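Side-chain contacts in EchA16_2 (Mycobacterium avium subsp. paratuberculosis, PDB 3QYR), which probably catalyses the reversible hydration of the double bond of enoyl-CoA thioesters: residues V147-G150 against L151-M155; G219-Q222 against E223-A227. All coordinates share one frame; numbering follows the deposited sequence.

Contact 1. Residues V147-G150 against L151-M155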
loop_
_atom_site.group_PDB
_atom_site.type_symbol
_atom_site.label_atom_id
_atom_site.label_comp_id
_atom_site.label_asym_id
_atom_site.label_seq_id
_atom_site.Cartn_x
_atom_site.Cartn_y
_atom_site.Cartn_z
ATOM N N VAL A 147 -4.441 6.016 19.556
ATOM C CA VAL A 147 -5.495 6.860 20.195
ATOM C C VAL A 147 -6.515 7.495 19.283
ATOM O O VAL A 147 -7.381 8.189 19.792
ATOM C CB VAL A 147 -4.966 8.058 21.080
ATOM C CG1 VAL A 147 -4.420 7.559 22.356
ATOM C CG2 VAL A 147 -3.980 8.943 20.329
ATOM N N GLY A 148 -6.422 7.295 17.976
ATOM C CA GLY A 148 -7.317 7.970 17.025
ATOM C C GLY A 148 -6.698 9.242 16.453
ATOM O O GLY A 148 -5.890 9.870 17.109
ATOM N N ILE A 149 -7.098 9.637 15.251
ATOM C CA ILE A 149 -6.468 10.781 14.552
ATOM C C ILE A 149 -6.661 12.113 15.295
ATOM O O ILE A 149 -5.704 12.830 15.524
ATOM C CB ILE A 149 -6.934 10.947 13.045
ATOM C CG1 ILE A 149 -6.438 9.779 12.162
ATOM C CG2 ILE A 149 -6.372 12.221 12.481
ATOM C CD1 ILE A 149 -7.276 9.473 10.869
ATOM N N GLY A 150 -7.889 12.435 15.666
ATOM C CA GLY A 150 -8.189 13.755 16.227
ATOM C C GLY A 150 -7.550 13.981 17.592
ATOM O O GLY A 150 -7.010 15.055 17.876
ATOM N N LEU A 151 -7.602 12.961 18.437
ATOM C CA LEU A 151 -6.937 13.010 19.716
ATOM C C LEU A 151 -5.430 13.122 19.548
ATOM O O LEU A 151 -4.799 13.861 20.290
ATOM C CB LEU A 151 -7.285 11.769 20.523
ATOM C CG LEU A 151 -7.156 11.784 22.035
ATOM C CD1 LEU A 151 -7.520 13.183 22.660
ATOM C CD2 LEU A 151 -8.061 10.656 22.605
ATOM N N ALA A 152 -4.848 12.417 18.581
ATOM C CA ALA A 152 -3.397 12.504 18.343
ATOM C C ALA A 152 -3.029 13.920 17.911
ATOM O O ALA A 152 -2.017 14.499 18.386
ATOM C CB ALA A 152 -2.931 11.497 17.274
ATOM N N ARG A 153 -3.840 14.485 17.016
ATOM C CA ARG A 153 -3.539 15.802 16.520
ATOM C C ARG A 153 -3.697 16.833 17.634
ATOM O O ARG A 153 -2.900 17.773 17.722
ATOM C CB ARG A 153 -4.409 16.136 15.314
ATOM C CG ARG A 153 -4.058 15.239 14.121
ATOM C CD ARG A 153 -4.644 15.667 12.762
ATOM N NE ARG A 153 -4.216 14.686 11.805
ATOM C CZ ARG A 153 -4.625 14.589 10.542
ATOM N NH1 ARG A 153 -5.508 15.439 10.020
ATOM N NH2 ARG A 153 -4.155 13.591 9.806
ATOM N N ARG A 154 -4.705 16.653 18.487
ATOM C CA ARG A 154 -4.914 17.596 19.578
ATOM C C ARG A 154 -3.798 17.438 20.591
ATOM O O ARG A 154 -3.318 18.411 21.168
ATOM C CB ARG A 154 -6.302 17.398 20.233
ATOM C CG ARG A 154 -6.490 18.109 21.573
ATOM C CD ARG A 154 -7.954 18.176 21.992
ATOM N NE ARG A 154 -8.133 18.868 23.273
ATOM C CZ ARG A 154 -9.306 19.242 23.792
ATOM N NH1 ARG A 154 -10.432 19.028 23.123
ATOM N NH2 ARG A 154 -9.353 19.850 24.977
ATOM N N MET A 155 -3.382 16.202 20.829
ATOM C CA MET A 155 -2.287 15.987 21.775
ATOM C C MET A 155 -1.039 16.668 21.249
ATOM O O MET A 155 -0.465 17.501 21.942
ATOM C CB MET A 155 -2.035 14.511 22.025
ATOM C CG MET A 155 -3.046 13.898 22.974
ATOM S SD MET A 155 -2.839 12.126 23.115
ATOM C CE MET A 155 -1.288 11.960 23.985
#
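Ile-149 and Arg-153 sit one helical turn apart with their side chains running alongside each other in the same direction. The methyl branch CG2 of Ile-149 lies over one face of the Arg-153 guanidinium, 3.3 Å from NE and offset toward the rim of the group. Two torsions bring this about: Ile-149 CG2 stands anti to its own N, while Arg-153 CG takes the place anti to the carbonyl carbon (chi1 -67°) and the chain then runs extended to NE. Arg-153 NH1 forms a salt bridge with Asp-114 of the second subunit, and the methyl flanks a charge engaged across the interface.

The contact spans the junction between helix 139-147 and helix 149-158 of the crotonase-type fold. Gly-148 breaks the first helix with a positive phi of 95° and serves as N-cap residue of the second, whose opening bond runs from Ala-152 N to Gly-148 O (3.1 Å). Arg-153 N to Ile-149 O follows at 2.9 Å.

Away from the arginine, Val-147 reaches across the break. Its CG2 approaches Ala-152 CB at 4.1 Å and Met-155 SD at 4.4 Å, and its CB faces Leu-151 CD2 at 4.3 Å. Val-147 and Leu-151 both also pack on Ala-170 of helix 164-170, whereas Arg-154 extends to a salt bridge with Glu-175 of the second subunit.

Contact 2. Residues G219-Q222 against E223-A227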
loop_
_atom_site.group_PDB
_atom_site.type_symbol
_atom_site.label_atom_id
_atom_site.label_comp_id
_atom_site.label_asym_id
_atom_site.label_seq_id
_atom_site.Cartn_x
_atom_site.Cartn_y
_atom_site.Cartn_z
ATOM N N GLY A 219 4.688 5.234 6.483
ATOM C CA GLY A 219 4.596 6.367 7.399
ATOM C C GLY A 219 5.887 6.703 8.163
ATOM O O GLY A 219 6.227 7.867 8.347
ATOM N N LEU A 220 6.579 5.667 8.638
ATOM C CA LEU A 220 7.835 5.860 9.337
ATOM C C LEU A 220 8.881 6.505 8.412
ATOM O O LEU A 220 9.542 7.462 8.825
ATOM C CB LEU A 220 8.327 4.550 9.940
ATOM C CG LEU A 220 7.372 3.993 11.021
ATOM C CD1 LEU A 220 7.769 2.560 11.422
ATOM C CD2 LEU A 220 7.301 4.930 12.236
ATOM N N TRP A 221 8.991 6.055 7.163
ATOM C CA TRP A 221 9.879 6.737 6.213
ATOM C C TRP A 221 9.518 8.247 6.067
ATOM O O TRP A 221 10.377 9.126 6.126
ATOM C CB TRP A 221 9.891 6.032 4.841
ATOM C CG TRP A 221 10.785 6.712 3.863
ATOM C CD1 TRP A 221 10.415 7.560 2.864
ATOM C CD2 TRP A 221 12.200 6.645 3.831
ATOM N NE1 TRP A 221 11.538 8.028 2.176
ATOM C CE2 TRP A 221 12.643 7.490 2.777
ATOM C CE3 TRP A 221 13.147 5.957 4.582
ATOM C CZ2 TRP A 221 13.986 7.659 2.482
ATOM C CZ3 TRP A 221 14.494 6.125 4.278
ATOM C CH2 TRP A 221 14.893 6.979 3.253
ATOM N N GLN A 222 8.244 8.546 5.902
ATOM C CA GLN A 222 7.801 9.924 5.774
ATOM C C GLN A 222 8.042 10.720 7.072
ATOM O O GLN A 222 8.475 11.869 7.025
ATOM C CB GLN A 222 6.349 9.917 5.319
ATOM C CG GLN A 222 5.521 11.126 5.707
ATOM C CD GLN A 222 6.109 12.442 5.246
ATOM O OE1 GLN A 222 6.112 13.431 6.027
ATOM N NE2 GLN A 222 6.623 12.475 3.988
ATOM N N GLU A 223 7.816 10.104 8.228
ATOM C CA GLU A 223 8.205 10.715 9.495
ATOM C C GLU A 223 9.680 11.086 9.476
ATOM O O GLU A 223 10.021 12.197 9.846
ATOM C CB GLU A 223 7.915 9.792 10.676
ATOM C CG GLU A 223 8.449 10.338 11.966
ATOM C CD GLU A 223 8.168 9.451 13.144
ATOM O OE1 GLU A 223 9.008 8.549 13.372
ATOM O OE2 GLU A 223 7.131 9.676 13.843
ATOM N N ALA A 224 10.542 10.151 9.040
ATOM C CA ALA A 224 11.997 10.401 9.041
ATOM C C ALA A 224 12.323 11.513 8.069
ATOM O O ALA A 224 13.030 12.436 8.435
ATOM C CB ALA A 224 12.820 9.156 8.755
ATOM N N MET A 225 11.779 11.468 6.850
ATOM C CA MET A 225 12.046 12.555 5.870
ATOM C C MET A 225 11.585 13.914 6.368
ATOM O O MET A 225 12.310 14.905 6.214
ATOM C CB MET A 225 11.398 12.273 4.523
ATOM C CG MET A 225 12.010 11.086 3.724
ATOM S SD MET A 225 13.804 11.176 3.370
ATOM C CE MET A 225 14.473 10.464 4.944
ATOM N N ALA A 226 10.415 13.970 6.996
ATOM C CA ALA A 226 9.931 15.225 7.590
ATOM C C ALA A 226 10.913 15.794 8.633
ATOM O O ALA A 226 11.127 17.015 8.692
ATOM C CB ALA A 226 8.537 15.035 8.223
ATOM N N ALA A 227 11.476 14.907 9.453
ATOM C CA ALA A 227 12.384 15.305 10.502
ATOM C C ALA A 227 13.694 15.794 9.878
ATOM O O ALA A 227 14.220 16.788 10.324
ATOM C CB ALA A 227 12.613 14.160 11.524
HETATM O O HOH W 1 10.456 7.319 11.449
#
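A Met-aromatic contact on the long C-terminal helix 198-234 joins Trp-221 to Met-225, one turn later. With CG anti to the backbone N (chi1 180°), the indole lies where the methionine chain, bent at chi2 and again at chi3, can cross one face of it. Met-225 CG lies over the pyrrole end of that face, 3.5 Å from Trp-221 NE1 and near the rim. Farther along, Met-225 CE is 4.0 Å from the centroid of the six-membered ring and only 21° off its normal, a CH-pi contact. Met-225 SD stands oblique to the ring and comes within 3.6 Å of Trp-221 CZ2.

Beneath the pair the helix is regular: Met-225 N donates to Trp-221 O at 2.8 Å with an N-H...O angle of 170°. This helix belongs to the C-terminal helical part of the crotonase fold, and the contact borders two other subunits. Trp-221 packs on Ser-217 of the third subunit. Gln-222, bent at chi2, places OE1 3.6 Å from Ala-226 CB, where the same oxygen accepts a hydrogen bond from Arg-210 NE and is bonded to Ser-207 OG, both of the second subunit.

Glu-223, extended beyond CG, lies alongside Leu-220 and meets the start of helix 139-147 of its own chain. A water donates to both Leu-220 O (2.8 Å) and Glu-223 OE1 (2.7 Å), giving that backbone oxygen a second partner besides Ala-224 N. The carboxylate is further held by Gly-138 N at OE1 and Ser-140 OG at OE2.

How the contacts relate
Contact 1 and contact 2 lie in series along the chain, on helices 149-158 and 198-234, with centres 18 Å apart. They do not touch, their nearest atoms being about 11 Å from each other. Helix 139-147 is a neighbour of both: Leu-143 and Pro-144 receive Ala-152 of contact 1, while Val-141 and Arg-142 receive Leu-220 of contact 2. Both contacts also face the same part of helix 198-234 of the second subunit, where Ala-152 and Arg-153 pack on Tyr-208 and His-209 and where Gln-222 and Ala-226 meet Ser-207; contact 2 additionally meets a third subunit. The evidence therefore places both in the subunit interfaces of the six-chain assembly.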